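Local atomic coordinates of hydrolase, haloacid dehalogenase-like family (Chlorobaculum tepidum, PDB entry 2HCF), a protein that probably acts as a magnesium-dependent hydrolase of the haloacid dehalogenase (HAD) superfamily, its substrate not being established. Residues R4-D10 / Q172-D178; A191-A195 / A226-T230; L115-N119 / R149-P153. All blocks are in the same frame, centred on the assembly; numbering follows the deposited sequence.

Interaction 1: residues R4-D10 / Q172-D178; sequences RTLVLFD and QIVIIGD. With MG (magnesium ion), chain B.
Asp10 and Asp178 meet at a magnesium ion. Asp10 OD2 binds the metal at 2.0 Å and Asp178 OD1 at 2.1 Å. Each carboxylate gives one oxygen, and the two planes are only 18° apart. Waters 2, 3 and 4 and the backbone O of Asp12 complete six ligands. Asp10 CG stands opposite the backbone N (chi1 -180°), which carries the carboxylate past the strand end to the ion. Water 2 also donates to Asp10 OD1, water 3 to Asp178 OD2. Thr14 OG1 hydrogen-bonds Asp10 OD2, and Arg149 forms a salt bridge with OD1.

Both aspartates follow neighbouring parallel strands, 5-9 and 173-177, of a Rossmann-like HAD core. Asp10 and Asp12 fit the DxDx(T/V) motif of that superfamily. A ladder of five backbone bonds sets the register. Its last rung, Asp10 N to Ile176 O at 2.9 Å, places the first metal ligand.

On one face of the sheet Ile176 CD1 sits over the Phe9 ring, 3.8 Å from its centroid, as a CH-pi contact. Ile176 CD1 also touches Val7 CG1 at 3.5 Å. On the other face Leu8 CD1 lies beside Ile175 CG1, and Leu8 packs on Ala156 of helix 152-164.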
loop_
_atom_site.group_PDB
_atom_site.type_symbol
_atom_site.label_atom_id
_atom_site.label_comp_id
_atom_site.label_asym_id
_atom_site.label_seq_id
_atom_site.Cartn_x
_atom_site.Cartn_y
_atom_site.Cartn_z
ATOM N N ARG A 4 9.887 -19.364 -9.124
ATOM C CA ARG A 4 8.618 -18.745 -8.727
ATOM C C ARG A 4 8.900 -17.432 -8.003
ATOM O O ARG A 4 9.656 -17.442 -7.030
ATOM C CB ARG A 4 7.794 -19.665 -7.823
ATOM C CG ARG A 4 7.090 -20.810 -8.565
ATOM C CD ARG A 4 6.019 -21.490 -7.702
ATOM N NE ARG A 4 6.533 -22.612 -6.910
ATOM C CZ ARG A 4 5.829 -23.279 -5.986
ATOM N NH1 ARG A 4 4.576 -22.941 -5.707
ATOM N NH2 ARG A 4 6.381 -24.288 -5.320
ATOM N N THR A 5 8.305 -16.324 -8.486
ATOM C CA THR A 5 8.513 -14.968 -7.920
ATOM C C THR A 5 7.268 -14.385 -7.246
ATOM O O THR A 5 6.156 -14.497 -7.762
ATOM C CB THR A 5 8.977 -14.009 -9.001
ATOM O OG1 THR A 5 10.268 -14.433 -9.449
ATOM C CG2 THR A 5 9.103 -12.576 -8.481
ATOM N N LEU A 6 7.499 -13.774 -6.085
ATOM C CA LEU A 6 6.475 -13.127 -5.277
ATOM C C LEU A 6 6.627 -11.618 -5.479
ATOM O O LEU A 6 7.684 -11.045 -5.184
ATOM C CB LEU A 6 6.641 -13.490 -3.787
ATOM C CG LEU A 6 5.725 -12.742 -2.803
ATOM C CD1 LEU A 6 4.286 -12.980 -3.152
ATOM C CD2 LEU A 6 5.934 -13.090 -1.355
ATOM N N VAL A 7 5.577 -10.992 -5.997
ATOM C CA VAL A 7 5.607 -9.581 -6.276
ATOM C C VAL A 7 4.512 -8.835 -5.484
ATOM O O VAL A 7 3.314 -9.033 -5.711
ATOM C CB VAL A 7 5.423 -9.318 -7.790
ATOM C CG1 VAL A 7 5.699 -7.859 -8.093
ATOM C CG2 VAL A 7 6.353 -10.210 -8.603
ATOM N N LEU A 8 4.955 -7.929 -4.627
ATOM C CA LEU A 8 4.086 -7.222 -3.693
ATOM C C LEU A 8 4.072 -5.727 -4.028
ATOM O O LEU A 8 5.110 -5.077 -4.096
ATOM C CB LEU A 8 4.563 -7.474 -2.256
ATOM C CG LEU A 8 4.601 -8.930 -1.783
ATOM C CD1 LEU A 8 5.282 -9.005 -0.433
ATOM C CD2 LEU A 8 3.216 -9.544 -1.719
ATOM N N PHE A 9 2.877 -5.197 -4.225
ATOM C CA PHE A 9 2.639 -3.821 -4.659
ATOM C C PHE A 9 1.948 -3.022 -3.566
ATOM O O PHE A 9 0.923 -3.472 -2.970
ATOM C CB PHE A 9 1.672 -3.800 -5.844
ATOM C CG PHE A 9 2.312 -4.055 -7.197
ATOM C CD1 PHE A 9 2.826 -2.995 -7.942
ATOM C CD2 PHE A 9 2.308 -5.330 -7.773
ATOM C CE1 PHE A 9 3.381 -3.213 -9.195
ATOM C CE2 PHE A 9 2.860 -5.550 -9.010
ATOM C CZ PHE A 9 3.399 -4.483 -9.724
ATOM N N ASP A 10 2.512 -1.845 -3.315
ATOM C CA ASP A 10 1.828 -0.717 -2.665
ATOM C C ASP A 10 0.714 -0.163 -3.559
ATOM O O ASP A 10 0.763 -0.364 -4.746
ATOM C CB ASP A 10 2.879 0.353 -2.421
ATOM C CG ASP A 10 2.314 1.583 -1.739
ATOM O OD1 ASP A 10 1.828 1.408 -0.604
ATOM O OD2 ASP A 10 2.399 2.697 -2.331
ATOM N N GLN A 172 13.868 -13.925 -4.801
ATOM C CA GLN A 172 12.554 -14.211 -5.422
ATOM C C GLN A 172 11.397 -13.329 -4.919
ATOM O O GLN A 172 10.266 -13.495 -5.337
ATOM C CB GLN A 172 12.191 -15.685 -5.199
ATOM C CG GLN A 172 13.026 -16.650 -5.990
ATOM C CD GLN A 172 12.797 -18.101 -5.577
ATOM O OE1 GLN A 172 12.419 -18.396 -4.448
ATOM N NE2 GLN A 172 13.047 -19.011 -6.497
ATOM N N ILE A 173 11.685 -12.403 -4.014
ATOM C CA ILE A 173 10.661 -11.536 -3.453
ATOM C C ILE A 173 10.906 -10.097 -3.907
ATOM O O ILE A 173 11.997 -9.565 -3.744
ATOM C CB ILE A 173 10.647 -11.566 -1.911
ATOM C CG1 ILE A 173 10.538 -13.017 -1.398
ATOM C CG2 ILE A 173 9.479 -10.674 -1.376
ATOM C CD1 ILE A 173 10.951 -13.175 0.076
ATOM N N VAL A 174 9.873 -9.490 -4.474
ATOM C CA VAL A 174 9.960 -8.135 -5.021
ATOM C C VAL A 174 8.889 -7.265 -4.362
ATOM O O VAL A 174 7.689 -7.592 -4.382
ATOM C CB VAL A 174 9.787 -8.141 -6.564
ATOM C CG1 VAL A 174 9.853 -6.737 -7.129
ATOM C CG2 VAL A 174 10.844 -9.015 -7.204
ATOM N N ILE A 175 9.345 -6.175 -3.755
ATOM C CA ILE A 175 8.465 -5.254 -3.087
ATOM C C ILE A 175 8.506 -3.898 -3.766
ATOM O O ILE A 175 9.561 -3.283 -3.877
ATOM C CB ILE A 175 8.818 -5.165 -1.618
ATOM C CG1 ILE A 175 8.272 -6.411 -0.920
ATOM C CG2 ILE A 175 8.220 -3.944 -0.967
ATOM C CD1 ILE A 175 8.917 -6.722 0.397
ATOM N N ILE A 176 7.337 -3.444 -4.215
ATOM C CA ILE A 176 7.237 -2.258 -5.065
ATOM C C ILE A 176 6.436 -1.136 -4.390
ATOM O O ILE A 176 5.283 -1.349 -3.949
ATOM C CB ILE A 176 6.591 -2.620 -6.426
ATOM C CG1 ILE A 176 7.431 -3.683 -7.137
ATOM C CG2 ILE A 176 6.422 -1.383 -7.307
ATOM C CD1 ILE A 176 6.679 -4.468 -8.214
ATOM N N GLY A 177 7.025 0.063 -4.383
ATOM C CA GLY A 177 6.363 1.272 -3.896
ATOM C C GLY A 177 7.059 2.585 -4.211
ATOM O O GLY A 177 8.075 2.608 -4.891
ATOM N N ASP A 178 6.523 3.673 -3.654
ATOM C CA ASP A 178 6.879 5.050 -4.018
ATOM C C ASP A 178 7.528 5.907 -2.926
ATOM O O ASP A 178 7.755 7.095 -3.170
ATOM C CB ASP A 178 5.630 5.770 -4.536
ATOM C CG ASP A 178 4.596 6.042 -3.417
ATOM O OD1 ASP A 178 4.140 5.039 -2.817
ATOM O OD2 ASP A 178 4.246 7.244 -3.167
HETATM MG MG MG B . 2.541 4.570 -1.542
HETATM O O HOH W 1 10.137 -20.061 -4.900
HETATM O O HOH W 2 1.044 4.292 -0.061
HETATM O O HOH W 3 2.532 6.776 -1.126
HETATM O O HOH W 4 3.784 3.808 -0.073
#

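Interaction 2: residues A191-A195 / A226-T230; sequences ARSIA and ASILT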
loop_
_atom_site.group_PDB
_atom_site.type_symbol
_atom_site.label_atom_id
_atom_site.label_comp_id
_atom_site.label_asym_id
_atom_site.label_seq_id
_atom_site.Cartn_x
_atom_site.Cartn_y
_atom_site.Cartn_z
ATOM N N ALA A 191 14.603 -8.474 0.632
ATOM C CA ALA A 191 13.923 -8.609 -0.659
ATOM C C ALA A 191 14.429 -7.584 -1.670
ATOM O O ALA A 191 15.164 -6.657 -1.312
ATOM C CB ALA A 191 12.453 -8.466 -0.479
ATOM N N ARG A 192 14.059 -7.776 -2.936
ATOM C CA ARG A 192 14.413 -6.818 -3.977
ATOM C C ARG A 192 13.378 -5.693 -3.962
ATOM O O ARG A 192 12.192 -5.937 -4.214
ATOM C CB ARG A 192 14.441 -7.504 -5.357
ATOM C CG ARG A 192 15.554 -8.541 -5.491
ATOM C CD ARG A 192 15.782 -9.010 -6.921
ATOM N NE ARG A 192 14.761 -9.964 -7.361
ATOM C CZ ARG A 192 13.936 -9.809 -8.391
ATOM N NH1 ARG A 192 13.923 -8.705 -9.136
ATOM N NH2 ARG A 192 13.084 -10.788 -8.658
ATOM N N SER A 193 13.816 -4.473 -3.684
ATOM C CA SER A 193 12.947 -3.314 -3.687
ATOM C C SER A 193 13.018 -2.653 -5.043
ATOM O O SER A 193 14.102 -2.479 -5.601
ATOM C CB SER A 193 13.292 -2.328 -2.577
ATOM O OG SER A 193 14.628 -1.921 -2.674
ATOM N N ILE A 194 11.842 -2.351 -5.603
ATOM C CA ILE A 194 11.755 -1.507 -6.783
ATOM C C ILE A 194 10.951 -0.273 -6.375
ATOM O O ILE A 194 9.792 -0.385 -5.996
ATOM C CB ILE A 194 11.062 -2.215 -7.977
ATOM C CG1 ILE A 194 11.877 -3.408 -8.503
ATOM C CG2 ILE A 194 10.781 -1.224 -9.117
ATOM C CD1 ILE A 194 11.006 -4.344 -9.387
ATOM N N ALA A 195 11.575 0.891 -6.436
ATOM C CA ALA A 195 10.922 2.145 -6.084
ATOM C C ALA A 195 10.519 2.817 -7.376
ATOM O O ALA A 195 11.250 2.717 -8.383
ATOM C CB ALA A 195 11.854 3.015 -5.323
ATOM N N ALA A 226 10.962 -7.126 -17.003
ATOM C CA ALA A 226 12.314 -7.674 -16.972
ATOM C C ALA A 226 12.963 -7.392 -15.636
ATOM O O ALA A 226 13.672 -8.231 -15.078
ATOM C CB ALA A 226 13.150 -7.086 -18.081
ATOM N N SER A 227 12.721 -6.202 -15.110
ATOM C CA SER A 227 13.341 -5.832 -13.872
ATOM C C SER A 227 12.732 -6.623 -12.713
ATOM O O SER A 227 13.437 -6.998 -11.790
ATOM C CB SER A 227 13.198 -4.341 -13.650
ATOM O OG SER A 227 13.657 -4.036 -12.373
ATOM N N ILE A 228 11.431 -6.910 -12.789
ATOM C CA ILE A 228 10.727 -7.617 -11.709
ATOM C C ILE A 228 11.084 -9.099 -11.676
ATOM O O ILE A 228 11.371 -9.625 -10.626
ATOM C CB ILE A 228 9.182 -7.450 -11.809
ATOM C CG1 ILE A 228 8.786 -6.014 -11.452
ATOM C CG2 ILE A 228 8.475 -8.401 -10.858
ATOM C CD1 ILE A 228 7.314 -5.671 -11.827
ATOM N N LEU A 229 11.099 -9.757 -12.827
ATOM C CA LEU A 229 11.375 -11.203 -12.880
ATOM C C LEU A 229 12.832 -11.599 -12.617
ATOM O O LEU A 229 13.082 -12.626 -11.984
ATOM C CB LEU A 229 10.910 -11.778 -14.218
ATOM C CG LEU A 229 9.419 -11.558 -14.456
ATOM C CD1 LEU A 229 9.077 -11.930 -15.880
ATOM C CD2 LEU A 229 8.567 -12.332 -13.479
ATOM N N THR A 230 13.775 -10.768 -13.068
ATOM C CA THR A 230 15.236 -11.058 -13.044
ATOM C C THR A 230 15.935 -10.782 -11.689
ATOM O O THR A 230 16.518 -11.691 -11.065
ATOM C CB THR A 230 15.946 -10.234 -14.153
ATOM O OG1 THR A 230 15.335 -10.516 -15.425
ATOM C CG2 THR A 230 17.442 -10.549 -14.218
#
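Arg192 grips the backbone O of Ile228 with both terminal nitrogens. Arg192 NH2 donates to Ile228 O at 2.9 Å and NH1 to the same oxygen at 3.1 Å. The oxygen lies close to the guanidinium plane, so the end of the group is presented to it. Both nitrogens come from the same face of the carbonyl plane, and NH1 stands 52° out of it. Arg192 NH1 also makes a weak bond of 3.2 Å to Ser227 O. The bend at chi3 (-77°) turns the guanidinium towards the helix end, while NE is held by Ser171 O. Thr230 C lies over one face of the group.

A leucine in place of Arg192 would probably leave the Ile228 carbonyl without its two donors and Ser171 O without its bond from NE. Close by, Ala226 O accepts from both Thr230 N and Thr230 OG1.

Two residues on from Arg192, Ile194 CD1 presses on Ile228 CG1 at 3.5 Å, a tight fit between side chains crossing at about a right angle. Ile228 reaches on to Ile176 of strand 173-177. The contact seats the C-terminal helix 221-229 against strand 192-196, as helix packs on parallel sheet in an alpha/beta Rossmann-like fold.

Interaction 3: residues L115-N119 / R149-P153; sequences LLTGN and RNELP
Leu116, at the end of strand 111-116, packs on Leu152 and Pro153 of helix 152-164. Leu116 CD2 meets Leu152 CD1 at 3.7 Å, and Leu152 CB is just as near. The two side chains run obliquely to each other. The second branch, Leu116 CD1, lies against the backbone of Pro153, 3.8 Å from its CA. With CG swung away from the backbone N (chi1 -163°), the leucine can reach the helix with both methyls. Leu152 CD1 goes further and rests 3.5 Å from Thr117 O, where the strand gives way to a loop.

The polar contacts gather round Arg149. Its chain is extended from CG to NE and passes beside Leu116, with Arg149 NE 3.8 Å from Leu116 CD2. Arg149 NH2 lies 3.0 Å from Leu116 O and forms salt bridges with Asp10 and Asp182. Arg149 NH1 donates to water 5 at 2.7 Å, and this water lies in the guanidinium plane at its edge. The water also takes a weak bond from Gly118 N, so it links the two segments. Gly47 O is a further acceptor for NH1.

Within the loop, Thr117 OG1 accepts from Asn119 N at 3.0 Å, forming an ST turn. Asn119 in turn bonds to Asp12 and Lys127. The turn thus shapes the chain beside the metal site.

Arg149 is buried, and its charge faces carboxylates. One of them, Asp10, is a magnesium ligand. Arg149 NH2 pairs with Asp10 OD1, whereas the metal takes OD2. Arg149 is therefore a second-shell residue that probably helps fix the rotation of that carboxylate and offsets some of the negative charge around the ion.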
loop_
_atom_site.group_PDB
_atom_site.type_symbol
_atom_site.label_atom_id
_atom_site.label_comp_id
_atom_site.label_asym_id
_atom_site.label_seq_id
_atom_site.Cartn_x
_atom_site.Cartn_y
_atom_site.Cartn_z
ATOM N N LEU A 115 -0.696 -7.619 -2.408
ATOM C CA LEU A 115 -0.674 -6.245 -1.990
ATOM C C LEU A 115 0.094 -6.173 -0.708
ATOM O O LEU A 115 -0.030 -7.072 0.110
ATOM C CB LEU A 115 -2.076 -5.770 -1.723
ATOM C CG LEU A 115 -2.932 -5.714 -2.998
ATOM C CD1 LEU A 115 -4.347 -5.582 -2.614
ATOM C CD2 LEU A 115 -2.517 -4.515 -3.877
ATOM N N LEU A 116 0.868 -5.111 -0.532
ATOM C CA LEU A 116 1.489 -4.769 0.733
ATOM C C LEU A 116 1.303 -3.266 0.871
ATOM O O LEU A 116 1.985 -2.496 0.160
ATOM C CB LEU A 116 2.983 -5.116 0.744
ATOM C CG LEU A 116 3.601 -5.179 2.137
ATOM C CD1 LEU A 116 4.879 -5.972 2.131
ATOM C CD2 LEU A 116 3.873 -3.796 2.715
ATOM N N THR A 117 0.343 -2.868 1.726
ATOM C CA THR A 117 -0.172 -1.513 1.712
ATOM C C THR A 117 -0.507 -0.929 3.071
ATOM O O THR A 117 -0.790 -1.669 4.019
ATOM C CB THR A 117 -1.405 -1.468 0.783
ATOM O OG1 THR A 117 -2.019 -0.188 0.839
ATOM C CG2 THR A 117 -2.376 -2.566 1.127
ATOM N N GLY A 118 -0.462 0.408 3.157
ATOM C CA GLY A 118 -0.853 1.137 4.377
ATOM C C GLY A 118 -2.362 1.267 4.507
ATOM O O GLY A 118 -2.871 1.680 5.552
ATOM N N ASN A 119 -3.101 0.964 3.441
ATOM C CA ASN A 119 -4.557 0.948 3.513
ATOM C C ASN A 119 -5.089 -0.219 4.377
ATOM O O ASN A 119 -4.533 -1.328 4.353
ATOM C CB ASN A 119 -5.168 0.794 2.103
ATOM C CG ASN A 119 -5.011 2.033 1.230
ATOM O OD1 ASN A 119 -5.827 2.967 1.322
ATOM N ND2 ASN A 119 -4.021 2.011 0.310
ATOM N N ARG A 149 4.792 -0.659 9.347
ATOM C CA ARG A 149 4.862 -1.203 7.965
ATOM C C ARG A 149 5.861 -2.354 7.911
ATOM O O ARG A 149 5.747 -3.265 7.106
ATOM C CB ARG A 149 5.257 -0.138 6.915
ATOM C CG ARG A 149 4.893 -0.570 5.479
ATOM C CD ARG A 149 5.393 0.355 4.391
ATOM N NE ARG A 149 4.817 -0.121 3.152
ATOM C CZ ARG A 149 3.756 0.407 2.589
ATOM N NH1 ARG A 149 3.202 1.494 3.104
ATOM N NH2 ARG A 149 3.270 -0.122 1.476
ATOM N N ASN A 150 6.844 -2.296 8.799
ATOM C CA ASN A 150 7.925 -3.300 8.842
ATOM C C ASN A 150 7.554 -4.677 9.359
ATOM O O ASN A 150 8.350 -5.608 9.216
ATOM C CB ASN A 150 9.108 -2.750 9.628
ATOM C CG ASN A 150 9.774 -1.593 8.914
ATOM O OD1 ASN A 150 9.592 -1.398 7.705
ATOM N ND2 ASN A 150 10.547 -0.816 9.658
ATOM N N GLU A 151 6.357 -4.815 9.931
ATOM C CA GLU A 151 5.777 -6.129 10.240
ATOM C C GLU A 151 5.127 -6.798 9.015
ATOM O O GLU A 151 5.063 -8.028 8.944
ATOM C CB GLU A 151 4.739 -5.988 11.358
ATOM C CG GLU A 151 5.344 -5.466 12.670
ATOM C CD GLU A 151 4.314 -5.295 13.782
ATOM O OE1 GLU A 151 3.325 -6.090 13.841
ATOM O OE2 GLU A 151 4.500 -4.352 14.604
ATOM N N LEU A 152 4.678 -5.995 8.048
ATOM C CA LEU A 152 3.913 -6.504 6.893
ATOM C C LEU A 152 4.591 -7.515 5.939
ATOM O O LEU A 152 3.940 -8.459 5.500
ATOM C CB LEU A 152 3.365 -5.334 6.080
ATOM C CG LEU A 152 2.285 -4.425 6.691
ATOM C CD1 LEU A 152 1.492 -3.736 5.587
ATOM C CD2 LEU A 152 1.371 -5.149 7.650
ATOM N N PRO A 153 5.880 -7.327 5.597
ATOM C CA PRO A 153 6.546 -8.264 4.685
ATOM C C PRO A 153 6.532 -9.694 5.231
ATOM O O PRO A 153 6.328 -10.624 4.499
ATOM C CB PRO A 153 7.991 -7.753 4.645
ATOM C CG PRO A 153 7.920 -6.386 5.096
ATOM C CD PRO A 153 6.797 -6.275 6.048
HETATM O O HOH W 5 1.114 3.060 2.501
#

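In the fold
The chain begins with strand 5-9, the first half of interaction 1. After a long, mainly helical section, strand 111-116 is laid next to it in the sheet. Interaction 3 then closes a shorter loop, bringing 149-153 back onto 115-119. This loop is nested inside the one that interaction 1 closes when strand 173-177 arrives on the other side of strand 5-9. Helix 152-164 leads from one contact to the next. Interaction 2 comes later, in series: strand 192-196 pairs with 173-177, and the C-terminal helix folds back over it. Interactions 1 and 3 meet near the magnesium ion, while interaction 2 ties down the chain end; no contacts cross.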